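PDB 3LZD: 2-(3-amino-3-carboxypropyl)histidine synthase from Pyrococcus horikoshii, which uses a [4Fe-4S] cluster to transfer the 3-amino-3-carboxypropyl group of S-adenosylmethionine to a histidine of elongation factor 2, the first step of diphthamide biosynthesis. Local coordinates for residues Ile46-Lys51 / Phe76-Ile82; Ala133-Val137 / Asp236-Lys240; Pro221-Val226 / Ile245-Phe250; Ile258-Met262 / Glu345-Gly349; Gly268-Lys274 / Leu299-Val305. All blocks are in the same frame, centred on the assembly; numbering follows the deposited sequence.

Contact 1. Residues Ile46-Lys51 / Phe76-Ile82; sequences ILKELK and FLEENNI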
# COMPACT_ATOMS: atom_id res chain seq x y z
N ILE A 46 27.66 10.03 1.20
CA ILE A 46 26.31 10.29 0.72
C ILE A 46 26.07 11.78 0.53
O ILE A 46 25.50 12.20 -0.48
CB ILE A 46 25.25 9.67 1.69
CG1 ILE A 46 25.32 8.13 1.61
CG2 ILE A 46 23.85 10.14 1.31
CD1 ILE A 46 24.61 7.42 2.78
N LEU A 47 26.51 12.59 1.49
CA LEU A 47 26.35 14.04 1.39
C LEU A 47 27.10 14.50 0.13
O LEU A 47 26.54 15.23 -0.69
CB LEU A 47 26.95 14.74 2.62
CG LEU A 47 26.92 16.27 2.71
CD1 LEU A 47 25.50 16.79 2.66
CD2 LEU A 47 27.58 16.72 4.00
N LYS A 48 28.33 14.02 -0.03
CA LYS A 48 29.16 14.37 -1.19
C LYS A 48 28.43 14.14 -2.51
O LYS A 48 28.36 15.04 -3.35
CB LYS A 48 30.47 13.59 -1.19
N GLU A 49 27.90 12.93 -2.69
CA GLU A 49 27.18 12.63 -3.92
C GLU A 49 25.92 13.47 -4.07
O GLU A 49 25.47 13.73 -5.18
CB GLU A 49 26.82 11.14 -3.97
CG GLU A 49 28.03 10.24 -4.09
CD GLU A 49 28.90 10.61 -5.27
OE1 GLU A 49 28.42 10.51 -6.42
OE2 GLU A 49 30.06 11.00 -5.05
N LEU A 50 25.34 13.89 -2.95
CA LEU A 50 24.14 14.72 -3.01
C LEU A 50 24.49 16.18 -3.33
O LEU A 50 23.81 16.81 -4.15
CB LEU A 50 23.35 14.63 -1.69
CG LEU A 50 22.54 13.34 -1.42
CD1 LEU A 50 21.85 13.44 -0.08
CD2 LEU A 50 21.50 13.14 -2.52
N LYS A 51 25.55 16.71 -2.71
CA LYS A 51 25.98 18.09 -2.96
C LYS A 51 26.43 18.21 -4.41
O LYS A 51 26.25 19.26 -5.04
CB LYS A 51 27.16 18.48 -2.05
CG LYS A 51 26.85 18.64 -0.57
CD LYS A 51 26.00 19.88 -0.28
CE LYS A 51 26.07 20.24 1.20
NZ LYS A 51 25.14 21.35 1.59
N PHE A 76 21.48 13.99 10.02
CA PHE A 76 22.78 14.41 9.55
C PHE A 76 22.68 15.25 8.27
O PHE A 76 23.34 16.29 8.15
CB PHE A 76 23.67 13.19 9.28
CG PHE A 76 24.95 13.52 8.59
CD1 PHE A 76 25.96 14.22 9.26
CD2 PHE A 76 25.13 13.22 7.24
CE1 PHE A 76 27.11 14.61 8.60
CE2 PHE A 76 26.29 13.60 6.57
CZ PHE A 76 27.28 14.30 7.25
N LEU A 77 21.88 14.80 7.32
CA LEU A 77 21.74 15.53 6.07
C LEU A 77 21.06 16.90 6.26
O LEU A 77 21.44 17.88 5.61
CB LEU A 77 20.99 14.68 5.05
CG LEU A 77 21.70 13.39 4.59
CD1 LEU A 77 20.80 12.63 3.62
CD2 LEU A 77 23.04 13.72 3.90
N GLU A 78 20.08 16.97 7.16
CA GLU A 78 19.40 18.23 7.42
C GLU A 78 20.31 19.27 8.06
O GLU A 78 20.07 20.47 7.93
CB GLU A 78 18.18 18.01 8.32
CG GLU A 78 17.08 17.24 7.64
CD GLU A 78 15.72 17.87 7.86
OE1 GLU A 78 15.39 18.21 9.02
OE2 GLU A 78 14.97 18.01 6.86
N GLU A 79 21.34 18.82 8.77
CA GLU A 79 22.29 19.74 9.40
C GLU A 79 23.23 20.26 8.33
O GLU A 79 24.09 21.09 8.61
CB GLU A 79 23.11 19.04 10.49
CG GLU A 79 22.32 18.62 11.71
CD GLU A 79 23.15 17.78 12.67
OE1 GLU A 79 23.65 16.71 12.25
OE2 GLU A 79 23.29 18.18 13.85
N ASN A 80 23.06 19.76 7.11
CA ASN A 80 23.89 20.17 6.00
C ASN A 80 23.10 20.76 4.84
O ASN A 80 23.46 20.63 3.67
CB ASN A 80 24.77 19.00 5.53
CG ASN A 80 25.94 18.74 6.47
OD1 ASN A 80 26.95 19.45 6.44
ND2 ASN A 80 25.81 17.72 7.32
N ASN A 81 21.99 21.40 5.19
CA ASN A 81 21.16 22.08 4.22
C ASN A 81 20.46 21.27 3.15
O ASN A 81 20.39 21.70 2.00
CB ASN A 81 21.98 23.17 3.55
CG ASN A 81 22.21 24.33 4.48
OD1 ASN A 81 21.28 25.08 4.79
ND2 ASN A 81 23.44 24.48 4.95
N ILE A 82 19.94 20.12 3.54
CA ILE A 82 19.20 19.27 2.62
C ILE A 82 17.93 18.86 3.35
O ILE A 82 18.00 18.30 4.45
CB ILE A 82 20.02 18.04 2.21
CG1 ILE A 82 21.30 18.51 1.51
CG2 ILE A 82 19.19 17.14 1.29
CD1 ILE A 82 22.18 17.40 1.00
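Leu47 reaches from helix 43-52 into the notch between the last turn of helix 67-78 and the residues that follow it, and both of its methyls are used there. CD1 sits 3.8 Å from Ile82 CD1 and also touches Asn80 CB. CD2 lies against the carboxamide of Asn80, 3.6 Å from its CG, the two side chains meeting nearly at right angles. The fork points this way because CG stands anti to the backbone N (chi1 179°). One turn on, Leu50 closes the tight, buried part: its CD1 meets Leu77 CD1 at 3.9 Å, and its CB packs on Ile82 CD1.

Asn80 holds its own amide in place. Its ND2 donates to Phe76 O at 3.0 Å, nearly in the amide plane, and lies over one face of the Phe76 ring, toward the rim. The amide is thus fixed as a wall for Leu47.

The solvent side is looser. Lys51, an exposed residue, bends at its second torsion (chi2 -71°) and brings NZ to Asn80 O at 2.8 Å, tying the helix to the turn after helix 67-78.

Beneath the leucines lies the first mixed sheet: Leu77 and Leu50 rest on Ile111 of strand 109-114, and Leu50 also on Ile127 of strand 126-130, placing the two helices side by side on one face of that sheet.

Contact 2. Residues Ala133-Val137 / Asp236-Lys240; sequences ARVSV and DPYTK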
# COMPACT_ATOMS: atom_id res chain seq x y z
N ALA A 133 27.15 -7.51 6.06
CA ALA A 133 27.34 -8.11 7.38
C ALA A 133 28.83 -8.29 7.60
O ALA A 133 29.56 -8.66 6.68
CB ALA A 133 26.63 -9.45 7.47
N ARG A 134 29.28 -8.05 8.82
CA ARG A 134 30.69 -8.17 9.13
C ARG A 134 31.23 -9.60 9.21
O ARG A 134 32.37 -9.85 8.84
CB ARG A 134 30.98 -7.48 10.47
CG ARG A 134 32.45 -7.28 10.76
CD ARG A 134 32.64 -6.37 11.95
NE ARG A 134 32.06 -5.05 11.72
CZ ARG A 134 32.62 -4.08 11.00
NH1 ARG A 134 33.79 -4.27 10.42
NH2 ARG A 134 31.99 -2.92 10.85
N VAL A 135 30.41 -10.54 9.66
CA VAL A 135 30.88 -11.91 9.84
C VAL A 135 31.79 -12.52 8.76
O VAL A 135 31.45 -12.54 7.57
CB VAL A 135 29.70 -12.87 10.08
CG1 VAL A 135 28.78 -12.91 8.86
CG2 VAL A 135 30.24 -14.27 10.40
N SER A 136 32.95 -13.01 9.19
CA SER A 136 33.88 -13.67 8.27
C SER A 136 33.33 -15.08 8.03
O SER A 136 32.99 -15.77 8.98
CB SER A 136 35.26 -13.78 8.90
OG SER A 136 36.08 -14.63 8.12
N VAL A 137 33.24 -15.51 6.78
CA VAL A 137 32.68 -16.82 6.51
C VAL A 137 33.65 -18.01 6.46
O VAL A 137 33.23 -19.17 6.55
CB VAL A 137 31.88 -16.82 5.17
CG1 VAL A 137 30.97 -15.60 5.12
CG2 VAL A 137 32.85 -16.84 3.98
N ASP A 236 25.68 -21.97 7.41
CA ASP A 236 25.40 -20.74 8.15
C ASP A 236 26.73 -20.23 8.71
O ASP A 236 27.41 -20.92 9.47
CB ASP A 236 24.42 -21.06 9.29
CG ASP A 236 24.04 -19.84 10.13
OD1 ASP A 236 22.83 -19.68 10.40
OD2 ASP A 236 24.93 -19.06 10.53
N PRO A 237 27.14 -19.00 8.32
CA PRO A 237 28.40 -18.44 8.79
C PRO A 237 28.47 -18.10 10.28
O PRO A 237 29.55 -17.99 10.85
CB PRO A 237 28.57 -17.20 7.91
CG PRO A 237 27.14 -16.75 7.71
CD PRO A 237 26.42 -18.06 7.45
N TYR A 238 27.32 -17.95 10.92
CA TYR A 238 27.29 -17.64 12.34
C TYR A 238 27.34 -18.88 13.24
O TYR A 238 28.14 -18.94 14.17
CB TYR A 238 26.04 -16.83 12.68
CG TYR A 238 25.95 -15.49 12.00
CD1 TYR A 238 25.34 -15.36 10.75
CD2 TYR A 238 26.46 -14.35 12.61
CE1 TYR A 238 25.24 -14.12 10.13
CE2 TYR A 238 26.36 -13.11 12.01
CZ TYR A 238 25.75 -13.00 10.77
OH TYR A 238 25.68 -11.77 10.16
N THR A 239 26.49 -19.86 12.96
CA THR A 239 26.43 -21.08 13.75
C THR A 239 27.37 -22.18 13.25
O THR A 239 27.67 -23.12 13.98
CB THR A 239 25.03 -21.66 13.75
OG1 THR A 239 24.65 -21.93 12.40
CG2 THR A 239 24.04 -20.68 14.36
N LYS A 240 27.82 -22.05 12.00
CA LYS A 240 28.69 -23.03 11.37
C LYS A 240 27.92 -24.31 11.12
O LYS A 240 28.50 -25.35 10.81
CB LYS A 240 29.90 -23.32 12.25
CG LYS A 240 30.82 -22.12 12.47
CD LYS A 240 31.92 -22.44 13.47
CE LYS A 240 32.76 -21.21 13.77
NZ LYS A 240 33.69 -21.40 14.92
O HOH W 1 27.77 -9.89 10.85
O HOH W 2 32.20 -18.17 9.97
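Ser136 O and Pro237 O are joined across the two loops by water 2, which donates to Ser136 O at 2.7 Å and to Pro237 O at 2.8 Å, so one molecule serves both carbonyl oxygens. A second water links the tyrosine to the facing backbone: water 1 lies 2.9 Å from Tyr238 OH and accepts from Val135 N at 3.0 Å. The hydroxyl thereby reaches 133-137 through a single solvent molecule, while Ala133 CB and Val135 CG1 pack beside it.

Between the waters the contact is apolar. Val135 lies over one face of the Tyr238 ring, an off-centre CH-pi contact with CB 4.3 Å from the ring centroid, 28° off the normal. Its CG1 comes to 3.6 Å from Tyr238 CZ. With chi1 at 63°, CG1 is wedged between the backbone N and the carbonyl carbon, which leaves CG2 to turn to Pro237. Pro237 CB also receives Val137 CG1 at 4.0 Å.

In the 236-240 loop, Asp236 OD2 accepts from Tyr238 N nearly along its C-O axis, which makes an Asx turn; its second bond, from Thr239 N above the carboxylate plane, makes an Asx motif. The two bonds hold the Asp236 carboxylate against the start of the turn. The loop connects strands 231-235 and 242-244 of the second mixed sheet, whereas 133-137 leads out of strand 126-130 of the first and into helix 138-143. Val137 N donates to Gln166 OE1, and Lys240 O accepts from Asn144 ND2.

Contact 3. Residues Pro221-Val226 / Ile245-Phe250; sequences PLGLAV and IDPERF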
# COMPACT_ATOMS: atom_id res chain seq x y z
N PRO A 221 18.41 -21.35 0.08
CA PRO A 221 18.96 -22.66 -0.27
C PRO A 221 17.91 -23.53 -0.98
O PRO A 221 18.23 -24.24 -1.92
CB PRO A 221 19.37 -23.25 1.08
CG PRO A 221 19.63 -22.06 1.91
CD PRO A 221 18.53 -21.11 1.53
N LEU A 222 16.67 -23.46 -0.50
CA LEU A 222 15.58 -24.23 -1.08
C LEU A 222 15.31 -23.79 -2.53
O LEU A 222 15.15 -24.62 -3.43
CB LEU A 222 14.32 -24.05 -0.22
CG LEU A 222 13.01 -24.74 -0.62
CD1 LEU A 222 13.27 -26.19 -1.01
CD2 LEU A 222 12.02 -24.66 0.54
N GLY A 223 15.28 -22.48 -2.76
CA GLY A 223 15.07 -21.96 -4.10
C GLY A 223 16.17 -22.46 -5.03
O GLY A 223 15.90 -22.84 -6.17
N LEU A 224 17.41 -22.47 -4.55
CA LEU A 224 18.54 -22.95 -5.35
C LEU A 224 18.33 -24.39 -5.79
O LEU A 224 18.47 -24.72 -6.96
CB LEU A 224 19.83 -22.86 -4.54
CG LEU A 224 20.66 -21.58 -4.54
CD1 LEU A 224 21.73 -21.67 -3.47
CD2 LEU A 224 21.30 -21.37 -5.90
N ALA A 225 18.00 -25.25 -4.83
CA ALA A 225 17.78 -26.67 -5.09
C ALA A 225 16.66 -26.92 -6.09
O ALA A 225 16.79 -27.78 -6.97
CB ALA A 225 17.47 -27.40 -3.77
N VAL A 226 15.56 -26.20 -5.96
CA VAL A 226 14.45 -26.40 -6.88
C VAL A 226 14.70 -25.77 -8.25
O VAL A 226 14.25 -26.27 -9.27
CB VAL A 226 13.13 -25.85 -6.31
CG1 VAL A 226 11.98 -26.18 -7.26
CG2 VAL A 226 12.88 -26.41 -4.92
N ILE A 245 20.19 -29.71 1.52
CA ILE A 245 18.83 -29.37 1.15
C ILE A 245 18.04 -30.44 0.40
O ILE A 245 18.52 -31.03 -0.56
CB ILE A 245 18.84 -28.08 0.32
CG1 ILE A 245 19.61 -27.00 1.09
CG2 ILE A 245 17.41 -27.64 0.01
CD1 ILE A 245 19.03 -26.68 2.47
N ASP A 246 16.82 -30.70 0.88
CA ASP A 246 15.92 -31.66 0.24
C ASP A 246 14.60 -30.96 -0.06
O ASP A 246 13.80 -30.69 0.84
CB ASP A 246 15.63 -32.86 1.14
CG ASP A 246 14.39 -33.63 0.69
OD1 ASP A 246 14.39 -34.17 -0.44
OD2 ASP A 246 13.40 -33.68 1.46
N PRO A 247 14.35 -30.65 -1.34
CA PRO A 247 13.11 -29.98 -1.72
C PRO A 247 11.85 -30.84 -1.63
O PRO A 247 10.73 -30.34 -1.79
CB PRO A 247 13.41 -29.50 -3.15
CG PRO A 247 14.35 -30.54 -3.66
CD PRO A 247 15.27 -30.77 -2.48
N GLU A 248 12.02 -32.14 -1.36
CA GLU A 248 10.89 -33.06 -1.28
C GLU A 248 9.70 -32.51 -0.51
O GLU A 248 8.62 -32.33 -1.08
CB GLU A 248 11.33 -34.40 -0.67
CG GLU A 248 10.22 -35.45 -0.63
CD GLU A 248 10.73 -36.87 -0.78
OE1 GLU A 248 11.59 -37.30 0.03
OE2 GLU A 248 10.27 -37.57 -1.71
N ARG A 249 9.87 -32.23 0.78
CA ARG A 249 8.79 -31.68 1.59
C ARG A 249 8.09 -30.51 0.89
O ARG A 249 6.87 -30.52 0.67
CB ARG A 249 9.33 -31.20 2.94
CG ARG A 249 8.45 -30.18 3.65
CD ARG A 249 7.34 -30.82 4.46
NE ARG A 249 7.87 -31.61 5.56
CZ ARG A 249 7.13 -32.17 6.52
NH1 ARG A 249 5.81 -32.02 6.50
NH2 ARG A 249 7.71 -32.88 7.48
N PHE A 250 8.88 -29.50 0.55
CA PHE A 250 8.38 -28.30 -0.11
C PHE A 250 7.56 -28.65 -1.35
O PHE A 250 6.42 -28.20 -1.51
CB PHE A 250 9.56 -27.41 -0.50
CG PHE A 250 9.21 -26.35 -1.50
CD1 PHE A 250 8.52 -25.21 -1.12
CD2 PHE A 250 9.53 -26.51 -2.84
CE1 PHE A 250 8.16 -24.25 -2.05
CE2 PHE A 250 9.17 -25.55 -3.78
CZ PHE A 250 8.49 -24.42 -3.38
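Helix 219-228 meets the entry to helix 248-261 here, where the chain leaves the edge strand 242-244 of the second mixed sheet. Ile245, just past that strand, runs under the first helix: its CD1 touches Pro221 CB at 3.7 Å, and its CG2 touches Ala225 CB at 3.8 Å. The two methyls thus span one turn of the helix.

Leu222 carries the middle of the contact. A trans first torsion (chi1 179°) extends it across to helix 248-261, where CD2 meets Phe250 CB at 3.8 Å, CD1 lies 3.9 Å from Pro247 CB, and CG stands over one face of the Phe250 ring. Val226, the next turn along, sends CG2 into the angle between Pro247 and Phe250, 3.6 Å from Pro247 CB and 3.9 Å from Phe250 CD2. No hydrogen bond crosses the interface.

Asp246 faces away, its OD1 accepting a weak capping bond from Glu248 N in the turn leading into the helix. On its inner side helix 219-228 lies on the sheet, Leu224 and Ala225 touching Val232. It is the connection of a beta-alpha-beta crossover between the adjacent parallel strands 210-214 and 231-235, with helix 248-261 packed on the side away from the sheet.

Contact 4. Residues Ile258-Met262 / Glu345-Gly349; sequences IAKAM and EILLG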
# COMPACT_ATOMS: atom_id res chain seq x y z
N ILE A 258 -1.71 -27.20 -5.21
CA ILE A 258 -2.23 -27.28 -6.57
C ILE A 258 -3.50 -28.12 -6.59
O ILE A 258 -4.47 -27.80 -7.28
CB ILE A 258 -1.20 -27.91 -7.54
CG1 ILE A 258 -0.08 -26.91 -7.85
CG2 ILE A 258 -1.89 -28.34 -8.83
CD1 ILE A 258 1.12 -27.52 -8.56
N ALA A 259 -3.49 -29.21 -5.82
CA ALA A 259 -4.63 -30.10 -5.73
C ALA A 259 -5.86 -29.32 -5.28
O ALA A 259 -6.90 -29.35 -5.94
CB ALA A 259 -4.33 -31.23 -4.74
N LYS A 260 -5.73 -28.62 -4.16
CA LYS A 260 -6.83 -27.83 -3.62
C LYS A 260 -7.42 -26.85 -4.62
O LYS A 260 -8.53 -26.35 -4.41
CB LYS A 260 -6.37 -27.06 -2.38
CG LYS A 260 -5.77 -27.91 -1.27
CD LYS A 260 -5.27 -27.04 -0.13
CE LYS A 260 -4.63 -27.86 0.97
NZ LYS A 260 -4.07 -26.99 2.04
N ALA A 261 -6.70 -26.56 -5.69
CA ALA A 261 -7.20 -25.61 -6.68
C ALA A 261 -7.79 -26.33 -7.89
O ALA A 261 -8.37 -25.69 -8.77
CB ALA A 261 -6.08 -24.68 -7.11
N MET A 262 -7.63 -27.65 -7.93
CA MET A 262 -8.15 -28.44 -9.04
C MET A 262 -9.62 -28.22 -9.34
O MET A 262 -10.01 -28.05 -10.50
CB MET A 262 -7.91 -29.93 -8.77
CG MET A 262 -6.54 -30.41 -9.18
SD MET A 262 -6.25 -30.11 -10.94
CE MET A 262 -7.05 -31.54 -11.67
N GLU A 345 0.29 -23.85 -14.78
CA GLU A 345 0.55 -24.67 -15.96
C GLU A 345 0.53 -26.16 -15.60
O GLU A 345 0.11 -26.99 -16.40
CB GLU A 345 1.89 -24.25 -16.58
CG GLU A 345 1.95 -22.73 -16.80
CD GLU A 345 3.29 -22.24 -17.34
OE1 GLU A 345 4.35 -22.65 -16.81
OE2 GLU A 345 3.28 -21.43 -18.30
N ILE A 346 0.96 -26.50 -14.39
CA ILE A 346 0.93 -27.89 -13.97
C ILE A 346 -0.52 -28.27 -13.73
O ILE A 346 -0.97 -29.32 -14.17
CB ILE A 346 1.72 -28.12 -12.66
CG1 ILE A 346 3.21 -28.04 -12.93
CG2 ILE A 346 1.37 -29.47 -12.07
CD1 ILE A 346 4.06 -28.28 -11.69
N LEU A 347 -1.26 -27.40 -13.04
CA LEU A 347 -2.67 -27.65 -12.74
C LEU A 347 -3.48 -27.86 -14.02
O LEU A 347 -4.32 -28.77 -14.10
CB LEU A 347 -3.26 -26.51 -11.92
CG LEU A 347 -4.76 -26.60 -11.56
CD1 LEU A 347 -5.04 -25.78 -10.31
CD2 LEU A 347 -5.60 -26.10 -12.71
N LEU A 348 -3.25 -27.01 -15.02
CA LEU A 348 -3.96 -27.12 -16.28
C LEU A 348 -3.48 -28.31 -17.11
O LEU A 348 -4.05 -28.61 -18.16
CB LEU A 348 -3.79 -25.84 -17.09
CG LEU A 348 -4.48 -24.60 -16.54
CD1 LEU A 348 -4.38 -23.48 -17.58
CD2 LEU A 348 -5.95 -24.90 -16.24
N GLY A 349 -2.43 -28.98 -16.65
CA GLY A 349 -1.90 -30.13 -17.36
C GLY A 349 -0.98 -29.82 -18.52
O GLY A 349 -0.75 -30.68 -19.37
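Leu347, in the C-terminal part of helix 341-347, reaches to the C-terminal part of helix 248-261, and the contact is a helix-to-helix one in the part of the fold built round the parallel sheet of strands 266-272, 296-302, 317-320 and 338-339. Its CB lies 3.8 Å from Ile258 CG2, the two side chains running alongside in opposite senses. Next along the branch, CG meets Met262 SD at 3.9 Å. At the tip, CD1 approaches Ala261 CB at 3.5 Å and lies near Ala261 O.

Met262 is an exposed residue, and its chain is bent at both the second and third torsions, which folds the sulfur back against Leu347. One residue earlier on helix 341-347, Ile346 meets Ile258. Leu339 of strand 338-339 touches both Ile258 and Leu347.

Behind Leu347 the chain leaves the helix through a Schellman motif at Gly349, whose positive phi (82°) turns the backbone away from the helix. Gly349 N donates to Ile346 O at 2.9 Å, and on the side chain of Ile346 the CG2 methyl touches Ile258 CD1 at 4.0 Å.

Contact 5. Residues Gly268-Lys274 / Leu299-Val305; sequences GVIVSIK and LIVMNDV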
# COMPACT_ATOMS: atom_id res chain seq x y z
N GLY A 268 -8.32 -15.54 -9.56
CA GLY A 268 -7.87 -14.17 -9.50
C GLY A 268 -6.41 -14.27 -9.90
O GLY A 268 -5.69 -15.12 -9.37
N VAL A 269 -5.98 -13.45 -10.84
CA VAL A 269 -4.58 -13.46 -11.29
C VAL A 269 -4.03 -12.10 -10.92
O VAL A 269 -4.39 -11.07 -11.51
CB VAL A 269 -4.50 -13.69 -12.81
CG1 VAL A 269 -3.05 -13.64 -13.26
CG2 VAL A 269 -5.11 -15.05 -13.14
N ILE A 270 -3.13 -12.12 -9.94
CA ILE A 270 -2.57 -10.90 -9.37
C ILE A 270 -1.24 -10.36 -9.85
O ILE A 270 -0.29 -11.12 -10.10
CB ILE A 270 -2.47 -11.07 -7.83
CG1 ILE A 270 -3.83 -11.47 -7.26
CG2 ILE A 270 -1.98 -9.78 -7.17
CD1 ILE A 270 -3.76 -12.18 -5.91
N VAL A 271 -1.17 -9.04 -9.98
CA VAL A 271 0.08 -8.37 -10.33
C VAL A 271 0.30 -7.27 -9.30
O VAL A 271 -0.64 -6.83 -8.63
CB VAL A 271 0.06 -7.71 -11.73
CG1 VAL A 271 0.05 -8.78 -12.82
CG2 VAL A 271 -1.12 -6.77 -11.84
N SER A 272 1.54 -6.85 -9.15
CA SER A 272 1.89 -5.79 -8.22
C SER A 272 2.48 -4.64 -9.02
O SER A 272 3.28 -4.85 -9.92
CB SER A 272 2.93 -6.28 -7.21
OG SER A 272 3.47 -5.18 -6.51
N ILE A 273 2.09 -3.42 -8.70
CA ILE A 273 2.63 -2.28 -9.43
C ILE A 273 4.03 -1.87 -8.98
O ILE A 273 4.56 -0.85 -9.44
CB ILE A 273 1.69 -1.06 -9.33
CG1 ILE A 273 1.45 -0.70 -7.86
CG2 ILE A 273 0.38 -1.37 -10.02
CD1 ILE A 273 0.78 0.66 -7.67
N LYS A 274 4.63 -2.64 -8.08
CA LYS A 274 6.00 -2.35 -7.64
C LYS A 274 6.84 -2.49 -8.90
O LYS A 274 6.76 -3.50 -9.60
CB LYS A 274 6.47 -3.34 -6.56
CG LYS A 274 5.81 -3.10 -5.19
CD LYS A 274 6.28 -4.11 -4.14
CE LYS A 274 5.38 -4.10 -2.89
NZ LYS A 274 5.32 -2.79 -2.18
N LEU A 299 -7.90 -10.44 -13.92
CA LEU A 299 -6.60 -9.86 -13.59
C LEU A 299 -6.80 -8.82 -12.47
O LEU A 299 -7.64 -7.91 -12.57
CB LEU A 299 -5.99 -9.22 -14.85
CG LEU A 299 -4.53 -8.76 -14.81
CD1 LEU A 299 -3.89 -9.01 -16.16
CD2 LEU A 299 -4.45 -7.26 -14.45
N ILE A 300 -6.03 -8.97 -11.40
CA ILE A 300 -6.11 -8.08 -10.25
C ILE A 300 -4.82 -7.29 -10.07
O ILE A 300 -3.74 -7.86 -10.03
CB ILE A 300 -6.39 -8.88 -8.95
CG1 ILE A 300 -7.70 -9.65 -9.11
CG2 ILE A 300 -6.43 -7.93 -7.74
CD1 ILE A 300 -7.90 -10.77 -8.09
N VAL A 301 -4.96 -5.97 -9.95
CA VAL A 301 -3.84 -5.05 -9.77
C VAL A 301 -3.74 -4.59 -8.30
O VAL A 301 -4.71 -4.08 -7.74
CB VAL A 301 -4.02 -3.80 -10.66
CG1 VAL A 301 -2.85 -2.86 -10.47
CG2 VAL A 301 -4.14 -4.22 -12.12
N MET A 302 -2.57 -4.78 -7.70
CA MET A 302 -2.33 -4.36 -6.31
C MET A 302 -0.92 -3.77 -6.16
O MET A 302 -0.14 -3.74 -7.10
CB MET A 302 -2.40 -5.57 -5.36
CG MET A 302 -3.60 -6.46 -5.53
SD MET A 302 -3.47 -7.90 -4.45
CE MET A 302 -3.94 -7.15 -2.83
N ASN A 303 -0.61 -3.32 -4.95
CA ASN A 303 0.72 -2.82 -4.66
C ASN A 303 1.23 -3.91 -3.73
O ASN A 303 1.87 -4.85 -4.18
CB ASN A 303 0.69 -1.47 -3.93
CG ASN A 303 2.05 -1.09 -3.38
OD1 ASN A 303 3.09 -1.43 -3.97
ND2 ASN A 303 2.07 -0.37 -2.26
N ASP A 304 0.93 -3.78 -2.44
CA ASP A 304 1.32 -4.80 -1.49
C ASP A 304 0.29 -5.92 -1.70
O ASP A 304 -0.92 -5.69 -1.59
CB ASP A 304 1.26 -4.28 -0.05
CG ASP A 304 2.11 -3.03 0.16
OD1 ASP A 304 3.23 -2.97 -0.38
OD2 ASP A 304 1.66 -2.10 0.88
N VAL A 305 0.78 -7.11 -2.00
CA VAL A 305 -0.09 -8.25 -2.23
C VAL A 305 -0.36 -9.03 -0.95
O VAL A 305 0.55 -9.59 -0.36
CB VAL A 305 0.53 -9.22 -3.26
CG1 VAL A 305 -0.23 -10.55 -3.27
CG2 VAL A 305 0.53 -8.58 -4.64
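Strands 266-272 and 296-302 run parallel, in register from Val269 beside Leu299 to Ser272 beside Met302, their short segments twisted by 31°. Donor and acceptor roles alternate between the strands: Ile300 N donates to Val269 O at 2.7 Å, Val271 N to Ile300 O, Met302 N to Val271 O, and Ile273 N to Met302 O at 2.8 Å.

On the face of Ile270, Ile300 and Met302, Ile270 sets CG2 3.6 Å from Met302 SD, and Val305 CG2 comes in against the same methyl from the following loop. Ile300 CD1 reaches Gly268 CA. On the other face, Val271 CG2 touches Val301 CG2 at 4.0 Å. Just past the strand end, Ile273 CG2 meets Val301 CG1 at 3.6 Å.

Here the contact becomes polar. Ser272 OG donates to Asn303 O at 2.8 Å and accepts from Lys274 N in an ST turn. Lys274 runs extended until its last torsion (chi4 -61°) swings NZ to Asp304 OD1, met head-on at 2.8 Å as a salt bridge; Asn303 OD1 takes a longer bond, NZ lying above its carbonyl plane. NZ also forms a salt bridge with Asp96, its strongest polar partner, the residue after cluster ligand Cys95, whose side chain is about 6 Å from that of Lys274.

The pair belongs to a beta-alpha-beta unit whose helix 280-292 packs on Val269 and Val271, while helix 307-310 lies on Ile270 and Ile300. Strand 317-320 flanks 266-272, and beyond Leu299-Val301 a strand of the second subunit continues the sheet.

How the contacts relate
Along the chain the contacts begin in numbered order and sit on three sheets in turn. Contact 1 lies on the first, contact 2 bridges loops of the first and second, contact 3 packs helices beside the second, and contacts 4 and 5 belong to the third. Contacts 2 and 3 interleave in sequence, their centres about 22 Å apart. Helix 248-261 serves both contact 3 and contact 4, about 20 Å apart between centres, and leads into strand 266-272 of contact 5; contact 5 is itself nested within the loop closed by contact 4. Contacts 1 and 4 are farthest apart, about 54 Å between centres. Three similar sheets agree with gene triplication, and one cysteine from each part binds the cluster.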